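Local coordinates for Lin1840 protein (Listeria innocua serovar 6a, PDB 4ZO7) that probably hydrolyses terminal, non-reducing beta-D-glucosyl residues of beta-glucosides, releasing beta-D-glucose, as a member of glycosyl hydrolase family 3, at residues 89-94 with 407-412; 378-383 with 602-607; 551-556 with 592-597. The protein carries 2 engineered substitutions. One frame throughout, in Å; residues are numbered along the deposited sequence.

Interaction 1: residues 89-94 with 407-412; sequences MADVIH and GGWNVY. With GLC (alpha-D-glucopyranose), chain I.
The indole of W409 meets the D91 carboxylate obliquely, planes 59° apart, with CZ3 of W409 3.4 Å from OD2 of D91; I93 CG1 and the glucose carbon C4 also approach this ring at a slant. H94 takes G408 O at its imidazole edge: NE2, placed by a chi1 of 53°, donates over 2.7 Å, nearly along the C=O axis, while ND1 is held by F100 O. Y412 carries V411 CG1 over one face and D91 O at its edge, stacks with Y96, and hydrogen-bonds S63 O through its OH, which lies 3.8 Å from A90 CB. Three waters bridge the segments: D91 N to Y412 OH, D91 O to V411 N, and H94 N to W409 O. D91 OD1 accepts from glucose O4 at 2.7 Å; O6 lies so close to OD2 that the distance is doubtful. K191, H192, R149 and W271 N also hydrogen-bond this sugar, and a second glucose touches W409. This sugar pocket between barrel and C-terminal domains is consistent with a family 3 active site. The contact roofs the C-terminal end of strand 87-90, in the parallel barrel sheet beside helix 112-128, with the loop between strand 393-397 and helix 421-426.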
loop_
_atom_site.group_PDB
_atom_site.type_symbol
_atom_site.label_atom_id
_atom_site.label_comp_id
_atom_site.label_asym_id
_atom_site.label_seq_id
_atom_site.Cartn_x
_atom_site.Cartn_y
_atom_site.Cartn_z
ATOM N N MET A 89 -12.874 -8.687 -32.057
ATOM C CA MET A 89 -11.989 -7.970 -31.115
ATOM C C MET A 89 -10.819 -8.863 -30.684
ATOM O O MET A 89 -10.939 -10.093 -30.642
ATOM C CB MET A 89 -12.800 -7.527 -29.905
ATOM C CG MET A 89 -14.033 -6.705 -30.310
ATOM S SD MET A 89 -14.512 -5.747 -28.878
ATOM C CE MET A 89 -16.162 -5.405 -29.440
ATOM N N ALA A 90 -9.673 -8.248 -30.429
ATOM C CA ALA A 90 -8.473 -9.046 -30.074
ATOM C C ALA A 90 -7.482 -8.258 -29.231
ATOM O O ALA A 90 -7.492 -7.019 -29.174
ATOM C CB ALA A 90 -7.782 -9.519 -31.326
ATOM N N ASP A 91 -6.591 -9.000 -28.624
ATOM C CA ASP A 91 -5.567 -8.424 -27.778
ATOM C C ASP A 91 -4.310 -8.182 -28.620
ATOM O O ASP A 91 -3.489 -9.076 -28.802
ATOM C CB ASP A 91 -5.280 -9.415 -26.633
ATOM C CG ASP A 91 -6.268 -9.300 -25.510
ATOM O OD1 ASP A 91 -6.510 -8.189 -24.979
ATOM O OD2 ASP A 91 -6.799 -10.313 -25.123
ATOM N N VAL A 92 -4.196 -6.989 -29.176
ATOM C CA VAL A 92 -2.973 -6.572 -29.859
ATOM C C VAL A 92 -2.361 -5.481 -28.961
ATOM O O VAL A 92 -2.755 -4.323 -29.011
ATOM C CB VAL A 92 -3.257 -6.162 -31.324
ATOM C CG1 VAL A 92 -1.968 -6.126 -32.162
ATOM C CG2 VAL A 92 -4.254 -7.146 -31.937
ATOM N N ILE A 93 -1.389 -5.913 -28.153
ATOM C CA ILE A 93 -0.917 -5.184 -26.971
ATOM C C ILE A 93 0.394 -4.443 -27.230
ATOM O O ILE A 93 0.517 -3.265 -26.929
ATOM C CB ILE A 93 -0.746 -6.127 -25.767
ATOM C CG1 ILE A 93 -2.028 -6.936 -25.539
ATOM C CG2 ILE A 93 -0.348 -5.348 -24.496
ATOM C CD1 ILE A 93 -3.316 -6.074 -25.522
ATOM N N HIS A 94 1.371 -5.145 -27.752
ATOM C CA HIS A 94 2.597 -4.481 -28.221
ATOM C C HIS A 94 3.030 -5.174 -29.506
ATOM O O HIS A 94 4.205 -5.614 -29.654
ATOM C CB HIS A 94 3.696 -4.581 -27.156
ATOM C CG HIS A 94 3.965 -5.981 -26.673
ATOM N ND1 HIS A 94 5.164 -6.633 -26.891
ATOM C CD2 HIS A 94 3.222 -6.822 -25.919
ATOM C CE1 HIS A 94 5.143 -7.817 -26.294
ATOM N NE2 HIS A 94 3.979 -7.956 -25.692
ATOM N N GLY A 407 7.967 -11.295 -24.936
ATOM C CA GLY A 407 7.268 -10.634 -23.839
ATOM C C GLY A 407 5.963 -11.258 -23.472
ATOM O O GLY A 407 5.424 -12.063 -24.220
ATOM N N GLY A 408 5.460 -10.906 -22.302
ATOM C CA GLY A 408 4.086 -11.190 -22.001
ATOM C C GLY A 408 3.071 -10.444 -22.912
ATOM O O GLY A 408 3.388 -9.545 -23.624
ATOM N N TRP A 409 1.841 -10.880 -22.865
ATOM C CA TRP A 409 0.798 -10.391 -23.704
ATOM C C TRP A 409 1.216 -10.424 -25.164
ATOM O O TRP A 409 1.046 -9.496 -25.940
ATOM C CB TRP A 409 0.266 -9.052 -23.208
ATOM C CG TRP A 409 -0.743 -9.204 -22.114
ATOM C CD1 TRP A 409 -0.569 -8.896 -20.778
ATOM C CD2 TRP A 409 -2.068 -9.745 -22.222
ATOM N NE1 TRP A 409 -1.682 -9.232 -20.078
ATOM C CE2 TRP A 409 -2.622 -9.756 -20.922
ATOM C CE3 TRP A 409 -2.819 -10.262 -23.276
ATOM C CZ2 TRP A 409 -3.946 -10.186 -20.660
ATOM C CZ3 TRP A 409 -4.127 -10.738 -23.011
ATOM C CH2 TRP A 409 -4.682 -10.662 -21.730
ATOM N N ASN A 410 1.795 -11.532 -25.520
ATOM C CA ASN A 410 2.045 -11.813 -26.923
ATOM C C ASN A 410 1.112 -12.909 -27.378
ATOM O O ASN A 410 1.469 -14.060 -27.341
ATOM C CB ASN A 410 3.506 -12.231 -27.127
ATOM C CG ASN A 410 3.741 -12.805 -28.498
ATOM O OD1 ASN A 410 3.226 -12.270 -29.497
ATOM N ND2 ASN A 410 4.476 -13.920 -28.556
ATOM N N VAL A 411 -0.061 -12.555 -27.856
ATOM C CA VAL A 411 -1.082 -13.574 -28.208
ATOM C C VAL A 411 -0.874 -14.191 -29.597
ATOM O O VAL A 411 -1.259 -15.308 -29.798
ATOM C CB VAL A 411 -2.493 -12.947 -28.101
ATOM C CG1 VAL A 411 -3.615 -13.937 -28.401
ATOM C CG2 VAL A 411 -2.692 -12.405 -26.677
ATOM N N TYR A 412 -0.252 -13.479 -30.541
ATOM C CA TYR A 412 -0.188 -13.938 -31.958
ATOM C C TYR A 412 1.266 -14.103 -32.469
ATOM O O TYR A 412 1.496 -14.764 -33.489
ATOM C CB TYR A 412 -1.007 -12.987 -32.900
ATOM C CG TYR A 412 -2.505 -12.993 -32.578
ATOM C CD1 TYR A 412 -3.348 -13.981 -33.101
ATOM C CD2 TYR A 412 -3.049 -12.063 -31.704
ATOM C CE1 TYR A 412 -4.695 -14.002 -32.792
ATOM C CE2 TYR A 412 -4.407 -12.075 -31.371
ATOM C CZ TYR A 412 -5.231 -13.059 -31.923
ATOM O OH TYR A 412 -6.568 -13.094 -31.593
HETATM C C1 GLC I . -9.330 -9.650 -19.595
HETATM C C2 GLC I . -8.081 -8.770 -19.309
HETATM C C3 GLC I . -7.848 -7.762 -20.436
HETATM C C4 GLC I . -7.921 -8.409 -21.815
HETATM C C5 GLC I . -9.208 -9.195 -21.941
HETATM C C6 GLC I . -9.323 -9.881 -23.311
HETATM O O1 GLC I . -10.582 -8.982 -19.457
HETATM O O2 GLC I . -8.176 -8.000 -18.134
HETATM O O3 GLC I . -6.640 -7.056 -20.260
HETATM O O4 GLC I . -7.912 -7.389 -22.755
HETATM O O5 GLC I . -9.271 -10.181 -20.915
HETATM O O6 GLC I . -8.335 -10.854 -23.395
HETATM O O HOH W 1 -6.946 -12.062 -28.825
HETATM O O HOH W 2 -1.058 -9.843 -28.763
HETATM O O HOH W 3 0.984 -7.850 -28.390
#

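Interaction 2: residues 378-383 with 602-607; sequences LENKSR and KSYSEF. With BGC (beta-D-glucopyranose), chain D.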
loop_
_atom_site.group_PDB
_atom_site.type_symbol
_atom_site.label_atom_id
_atom_site.label_comp_id
_atom_site.label_asym_id
_atom_site.label_seq_id
_atom_site.Cartn_x
_atom_site.Cartn_y
_atom_site.Cartn_z
ATOM N N LEU A 378 21.792 1.366 -17.699
ATOM C CA LEU A 378 21.799 1.636 -16.257
ATOM C C LEU A 378 23.202 1.875 -15.651
ATOM O O LEU A 378 23.357 2.680 -14.740
ATOM C CB LEU A 378 21.016 0.489 -15.526
ATOM C CG LEU A 378 19.544 0.393 -15.928
ATOM C CD1 LEU A 378 18.804 -0.728 -15.205
ATOM C CD2 LEU A 378 18.843 1.673 -15.560
ATOM N N GLU A 379 24.201 1.125 -16.130
ATOM C CA GLU A 379 25.606 1.314 -15.685
ATOM C C GLU A 379 26.565 1.115 -16.871
ATOM O O GLU A 379 26.319 0.297 -17.751
ATOM C CB GLU A 379 26.035 0.358 -14.553
ATOM C CG GLU A 379 25.129 0.252 -13.317
ATOM C CD GLU A 379 25.241 1.418 -12.328
ATOM O OE1 GLU A 379 26.168 2.287 -12.477
ATOM O OE2 GLU A 379 24.373 1.454 -11.391
ATOM N N ASN A 380 27.676 1.830 -16.862
ATOM C CA ASN A 380 28.726 1.610 -17.857
ATOM C C ASN A 380 29.989 2.203 -17.300
ATOM O O ASN A 380 30.301 3.357 -17.538
ATOM C CB ASN A 380 28.349 2.277 -19.173
ATOM C CG ASN A 380 29.254 1.900 -20.314
ATOM O OD1 ASN A 380 29.941 0.893 -20.261
ATOM N ND2 ASN A 380 29.240 2.711 -21.367
ATOM N N LYS A 381 30.676 1.405 -16.501
ATOM C CA LYS A 381 31.903 1.812 -15.832
ATOM C C LYS A 381 33.090 1.722 -16.762
ATOM O O LYS A 381 33.247 0.782 -17.521
ATOM C CB LYS A 381 32.121 0.964 -14.578
ATOM C CG LYS A 381 30.985 1.183 -13.581
ATOM C CD LYS A 381 30.911 0.145 -12.472
ATOM C CE LYS A 381 29.468 -0.100 -12.045
ATOM N NZ LYS A 381 29.359 -1.034 -10.886
ATOM N N SER A 382 33.889 2.768 -16.727
ATOM C CA SER A 382 35.106 2.846 -17.499
ATOM C C SER A 382 34.838 2.585 -18.974
ATOM O O SER A 382 35.609 1.953 -19.621
ATOM C CB SER A 382 36.146 1.860 -16.952
ATOM O OG SER A 382 36.510 2.218 -15.636
ATOM N N ARG A 383 33.741 3.114 -19.499
ATOM C CA ARG A 383 33.407 2.956 -20.914
ATOM C C ARG A 383 33.614 1.550 -21.446
ATOM O O ARG A 383 34.096 1.378 -22.547
ATOM C CB ARG A 383 34.205 3.963 -21.766
ATOM C CG ARG A 383 34.048 5.399 -21.267
ATOM C CD ARG A 383 34.689 6.454 -22.169
ATOM N NE ARG A 383 34.278 7.809 -21.760
ATOM C CZ ARG A 383 34.719 8.452 -20.668
ATOM N NH1 ARG A 383 35.597 7.888 -19.839
ATOM N NH2 ARG A 383 34.282 9.675 -20.395
ATOM N N LYS A 602 21.517 6.206 -19.125
ATOM C CA LYS A 602 22.762 6.705 -19.621
ATOM C C LYS A 602 22.837 6.698 -21.181
ATOM O O LYS A 602 21.905 6.250 -21.891
ATOM C CB LYS A 602 23.902 5.925 -18.943
ATOM C CG LYS A 602 23.937 6.046 -17.413
ATOM C CD LYS A 602 24.979 5.119 -16.827
ATOM C CE LYS A 602 26.393 5.555 -17.133
ATOM N NZ LYS A 602 26.714 6.778 -16.339
ATOM N N SER A 603 23.949 7.223 -21.703
ATOM C CA SER A 603 24.186 7.320 -23.159
ATOM C C SER A 603 25.719 7.166 -23.399
ATOM O O SER A 603 26.529 7.446 -22.514
ATOM C CB SER A 603 23.714 8.709 -23.627
ATOM O OG SER A 603 24.145 9.046 -24.953
ATOM N N TYR A 604 26.111 6.812 -24.611
ATOM C CA TYR A 604 27.520 6.871 -25.024
ATOM C C TYR A 604 27.948 8.326 -25.361
ATOM O O TYR A 604 29.112 8.600 -25.525
ATOM C CB TYR A 604 27.753 5.953 -26.243
ATOM C CG TYR A 604 27.394 4.483 -26.027
ATOM C CD1 TYR A 604 27.508 3.881 -24.751
ATOM C CD2 TYR A 604 26.947 3.696 -27.096
ATOM C CE1 TYR A 604 27.194 2.546 -24.559
ATOM C CE2 TYR A 604 26.630 2.364 -26.934
ATOM C CZ TYR A 604 26.730 1.767 -25.665
ATOM O OH TYR A 604 26.405 0.417 -25.466
ATOM N N SER A 605 26.992 9.233 -25.509
ATOM C CA SER A 605 27.237 10.644 -25.743
ATOM C C SER A 605 27.304 11.448 -24.435
ATOM O O SER A 605 27.235 10.870 -23.360
ATOM C CB SER A 605 26.137 11.157 -26.637
ATOM O OG SER A 605 26.048 10.353 -27.791
ATOM N N GLU A 606 27.503 12.756 -24.530
ATOM C CA GLU A 606 27.549 13.623 -23.349
ATOM C C GLU A 606 26.845 14.892 -23.797
ATOM O O GLU A 606 27.084 15.347 -24.895
ATOM C CB GLU A 606 28.992 13.963 -23.021
ATOM C CG GLU A 606 29.461 13.682 -21.637
ATOM C CD GLU A 606 30.585 14.626 -21.236
ATOM O OE1 GLU A 606 31.691 14.437 -21.753
ATOM O OE2 GLU A 606 30.366 15.571 -20.426
ATOM N N PHE A 607 25.976 15.460 -22.991
ATOM C CA PHE A 607 25.150 16.571 -23.489
ATOM C C PHE A 607 25.194 17.712 -22.546
ATOM O O PHE A 607 25.394 17.508 -21.375
ATOM C CB PHE A 607 23.702 16.184 -23.664
ATOM C CG PHE A 607 23.483 15.021 -24.596
ATOM C CD1 PHE A 607 23.330 15.210 -25.974
ATOM C CD2 PHE A 607 23.381 13.727 -24.079
ATOM C CE1 PHE A 607 23.127 14.129 -26.806
ATOM C CE2 PHE A 607 23.208 12.643 -24.910
ATOM C CZ PHE A 607 23.065 12.839 -26.267
HETATM C C2 BGC D . 24.157 5.960 -10.718
HETATM C C3 BGC D . 24.615 4.497 -10.561
HETATM C C4 BGC D . 24.535 4.073 -9.104
HETATM C C5 BGC D . 23.137 4.414 -8.551
HETATM C C6 BGC D . 22.939 3.991 -7.101
HETATM C C1 BGC D . 22.758 6.159 -10.127
HETATM O O1 BGC D . 22.304 7.508 -10.346
HETATM O O2 BGC D . 24.141 6.326 -12.093
HETATM O O3 BGC D . 25.910 4.288 -11.135
HETATM O O4 BGC D . 24.612 2.651 -9.023
HETATM O O5 BGC D . 22.818 5.801 -8.737
HETATM O O6 BGC D . 21.600 4.298 -6.725
HETATM O O HOH W 4 28.026 5.428 -20.926
#
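The outermost strand of the mixed sheet, 376-380, meets the loop leading into strand 607-611: L378, E379 and N380 lie beside K602 and Y604. L378 and E379 both face L522 of the neighbouring strand, a classic beta bulge. K602 lies alongside the strand by its aliphatic part, its CD 3.6 Å from L378 O and its CE 3.9 Å from N380 N. The chain bends at its last two torsions, which leaves NZ of K602 5.9 Å from OE1 of E379, not in contact with it. N380 reaches across instead: with CG anti to the backbone N (chi1 -170°), it brings ND2 to the edge of the Y604 ring, 3.8 Å from CE1, amide and ring planes being 61° apart. The same ND2 gives a hydrogen to a water at 3.0 Å, which in turn donates to S603 O, while N380 OD1 accepts from L385 N. Y604 is fixed at its far end by L539 O, and S603 OG accepts from S605 N at 2.9 Å, forming an ST turn that shapes the loop. On the strand, E379 sends its chain, bent at chi2, to a glucose: OE2 accepts from O4 at 2.7 Å and probably also from Y596 OH, at a doubtfully short distance, whereas the very short approach of OE1 to O3 is doubtful in length. Y600 OH bonds both this sugar and L378 O. No direct hydrogen bond or salt bridge joins the two segments; one water, the methylenes of K602 and the Y604 edge do the work. The lysine charge, several ångströms from E379, would probably add only a mild favourable field at the carboxylate that holds the sugar hydroxyls.

Interaction 3: residues 551-556 with 592-597; sequences SMSFPQ and NEPFYP. With BGC (beta-D-glucopyranose), chain D.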
loop_
_atom_site.group_PDB
_atom_site.type_symbol
_atom_site.label_atom_id
_atom_site.label_comp_id
_atom_site.label_asym_id
_atom_site.label_seq_id
_atom_site.Cartn_x
_atom_site.Cartn_y
_atom_site.Cartn_z
ATOM N N SER A 551 10.817 4.696 -16.922
ATOM C CA SER A 551 9.479 5.262 -16.682
ATOM C C SER A 551 8.813 4.712 -15.395
ATOM O O SER A 551 7.660 5.046 -15.077
ATOM C CB SER A 551 8.615 4.998 -17.885
ATOM O OG SER A 551 8.478 3.619 -17.999
ATOM N N MET A 552 9.595 3.897 -14.654
ATOM C CA MET A 552 9.206 3.315 -13.418
ATOM C C MET A 552 10.426 3.184 -12.504
ATOM O O MET A 552 11.468 2.762 -12.936
ATOM C CB MET A 552 8.504 1.999 -13.622
ATOM C CG MET A 552 7.735 1.586 -12.355
ATOM S SD MET A 552 6.647 0.193 -12.701
ATOM C CE MET A 552 5.673 0.044 -11.227
ATOM N N SER A 553 10.288 3.572 -11.243
ATOM C CA SER A 553 11.370 3.522 -10.290
ATOM C C SER A 553 11.829 2.052 -9.995
ATOM O O SER A 553 11.004 1.078 -9.997
ATOM C CB SER A 553 10.930 4.218 -8.983
ATOM O OG SER A 553 10.663 5.564 -9.187
ATOM N N PHE A 554 13.131 1.873 -9.804
ATOM C CA PHE A 554 13.722 0.565 -9.466
ATOM C C PHE A 554 14.011 0.608 -7.966
ATOM O O PHE A 554 14.927 1.284 -7.540
ATOM C CB PHE A 554 14.995 0.289 -10.291
ATOM C CG PHE A 554 14.708 -0.405 -11.609
ATOM C CD1 PHE A 554 13.652 0.029 -12.434
ATOM C CD2 PHE A 554 15.409 -1.512 -11.993
ATOM C CE1 PHE A 554 13.349 -0.605 -13.639
ATOM C CE2 PHE A 554 15.097 -2.187 -13.215
ATOM C CZ PHE A 554 14.062 -1.716 -14.018
ATOM N N PRO A 555 13.179 -0.066 -7.154
ATOM C CA PRO A 555 13.370 -0.088 -5.710
ATOM C C PRO A 555 14.737 -0.640 -5.205
ATOM O O PRO A 555 15.303 -1.541 -5.784
ATOM C CB PRO A 555 12.212 -1.015 -5.219
ATOM C CG PRO A 555 11.195 -0.987 -6.302
ATOM C CD PRO A 555 12.099 -0.973 -7.547
ATOM N N GLN A 556 15.196 -0.103 -4.071
ATOM C CA GLN A 556 16.253 -0.689 -3.270
ATOM C C GLN A 556 16.035 -2.135 -2.921
ATOM O O GLN A 556 16.967 -2.937 -2.926
ATOM C CB GLN A 556 16.403 0.087 -1.951
ATOM C CG GLN A 556 16.856 1.541 -2.124
ATOM C CD GLN A 556 18.315 1.716 -2.602
ATOM O OE1 GLN A 556 19.187 0.876 -2.396
ATOM N NE2 GLN A 556 18.592 2.869 -3.133
ATOM N N ASN A 592 16.000 6.188 1.294
ATOM C CA ASN A 592 14.636 6.604 0.868
ATOM C C ASN A 592 14.547 6.582 -0.648
ATOM O O ASN A 592 13.488 6.368 -1.175
ATOM C CB ASN A 592 14.220 8.039 1.307
ATOM C CG ASN A 592 14.128 8.236 2.853
ATOM O OD1 ASN A 592 14.493 7.395 3.643
ATOM N ND2 ASN A 592 13.621 9.398 3.253
ATOM N N GLU A 593 15.672 6.834 -1.326
ATOM C CA GLU A 593 15.701 6.928 -2.765
ATOM C C GLU A 593 15.557 5.526 -3.321
ATOM O O GLU A 593 16.115 4.563 -2.747
ATOM C CB GLU A 593 17.026 7.502 -3.287
ATOM C CG GLU A 593 17.302 8.940 -2.866
ATOM C CD GLU A 593 17.645 9.128 -1.380
ATOM O OE1 GLU A 593 18.050 8.166 -0.684
ATOM O OE2 GLU A 593 17.523 10.279 -0.937
ATOM N N PRO A 594 14.881 5.406 -4.468
ATOM C CA PRO A 594 14.937 4.115 -5.168
ATOM C C PRO A 594 16.364 3.840 -5.662
ATOM O O PRO A 594 17.202 4.757 -5.722
ATOM C CB PRO A 594 13.928 4.284 -6.313
ATOM C CG PRO A 594 13.921 5.730 -6.559
ATOM C CD PRO A 594 14.189 6.438 -5.256
ATOM N N PHE A 595 16.651 2.612 -6.047
ATOM C CA PHE A 595 18.013 2.324 -6.504
ATOM C C PHE A 595 18.305 3.152 -7.774
ATOM O O PHE A 595 19.395 3.685 -7.949
ATOM C CB PHE A 595 18.266 0.821 -6.729
ATOM C CG PHE A 595 19.725 0.488 -6.969
ATOM C CD1 PHE A 595 20.657 0.669 -5.945
ATOM C CD2 PHE A 595 20.177 0.050 -8.232
ATOM C CE1 PHE A 595 21.988 0.441 -6.176
ATOM C CE2 PHE A 595 21.524 -0.229 -8.448
ATOM C CZ PHE A 595 22.425 -0.021 -7.417
ATOM N N TYR A 596 17.317 3.246 -8.665
ATOM C CA TYR A 596 17.361 4.084 -9.877
ATOM C C TYR A 596 15.988 4.825 -9.956
ATOM O O TYR A 596 14.916 4.199 -9.789
ATOM C CB TYR A 596 17.532 3.263 -11.156
ATOM C CG TYR A 596 18.823 2.436 -11.307
ATOM C CD1 TYR A 596 20.077 3.011 -11.184
ATOM C CD2 TYR A 596 18.774 1.087 -11.629
ATOM C CE1 TYR A 596 21.247 2.268 -11.349
ATOM C CE2 TYR A 596 19.930 0.334 -11.797
ATOM C CZ TYR A 596 21.171 0.922 -11.664
ATOM O OH TYR A 596 22.359 0.153 -11.800
ATOM N N PRO A 597 16.016 6.146 -10.150
ATOM C CA PRO A 597 14.825 6.973 -10.223
ATOM C C PRO A 597 14.189 7.089 -11.584
ATOM O O PRO A 597 14.803 6.788 -12.617
ATOM C CB PRO A 597 15.344 8.352 -9.792
ATOM C CG PRO A 597 16.740 8.378 -10.329
ATOM C CD PRO A 597 17.214 6.931 -10.443
HETATM C C2 BGC D . 24.157 5.960 -10.718
HETATM C C3 BGC D . 24.615 4.497 -10.561
HETATM C C4 BGC D . 24.535 4.073 -9.104
HETATM C C5 BGC D . 23.137 4.414 -8.551
HETATM C C6 BGC D . 22.939 3.991 -7.101
HETATM C C1 BGC D . 22.758 6.159 -10.127
HETATM O O1 BGC D . 22.304 7.508 -10.346
HETATM O O2 BGC D . 24.141 6.326 -12.093
HETATM O O3 BGC D . 25.910 4.288 -11.135
HETATM O O4 BGC D . 24.612 2.651 -9.023
HETATM O O5 BGC D . 22.818 5.801 -8.737
HETATM O O6 BGC D . 21.600 4.298 -6.725
#
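F554 O is gripped by two successive backbone amides: Y596 N donates at 3.3 Å in the carbonyl plane, on a lone pair, and F595 N comes to 2.6 Å in a bent, weak bond. The return bond is straight, F554 N to Y596 O at 2.9 Å with an N-H...O angle of 172°. Beside these bonds the CB atoms of F554 and Y596 pack 4.0 Å apart, and P594 CB lies against F554 O and S553 CB. Further along, the bend of Q556 at chi2 (-70°) turns its amide back to the 592-597 segment, where NE2 donates to E593 O at 3.0 Å; the nitrogen stands above the carbonyl plane, 41° out of it, and Q560 NE2 also binds that oxygen. The amide of Q556 crosses the F595 ring at about a right angle, OE1 lying at the ring edge 3.8 Å from CD1. F595 in turn sets CD2 over the centre of the Y596 ring, and it offers one face to C6 of a bound glucose. The O6 hydroxyl of that sugar donates to F595 O at 2.6 Å. Pairing of F595 and Y596 with the single residue F554 makes a classic beta bulge in an isolated antiparallel bridge, and here the bulged loop forms one wall of a glucose-binding site.

Along the chain, interaction 1 crosses interaction 2, whereas interaction 3 follows interaction 1 and is nested inside the loop that interaction 2 closes. Interaction 1 joins the barrel domain to the C-terminal domain of the family; its centre lies about 34 Å from that of interaction 2 and about 28 Å from that of interaction 3, without touching either. Interactions 2 and 3, with centres about 19 Å apart, do touch, where L378 packs on Y596 and through the E379-Y596 pair. Both belong to the C-terminal domain and share one bound glucose. The three contacts thus lie at two separate sugar sites, one at the domain junction and one near edge strand 376-380.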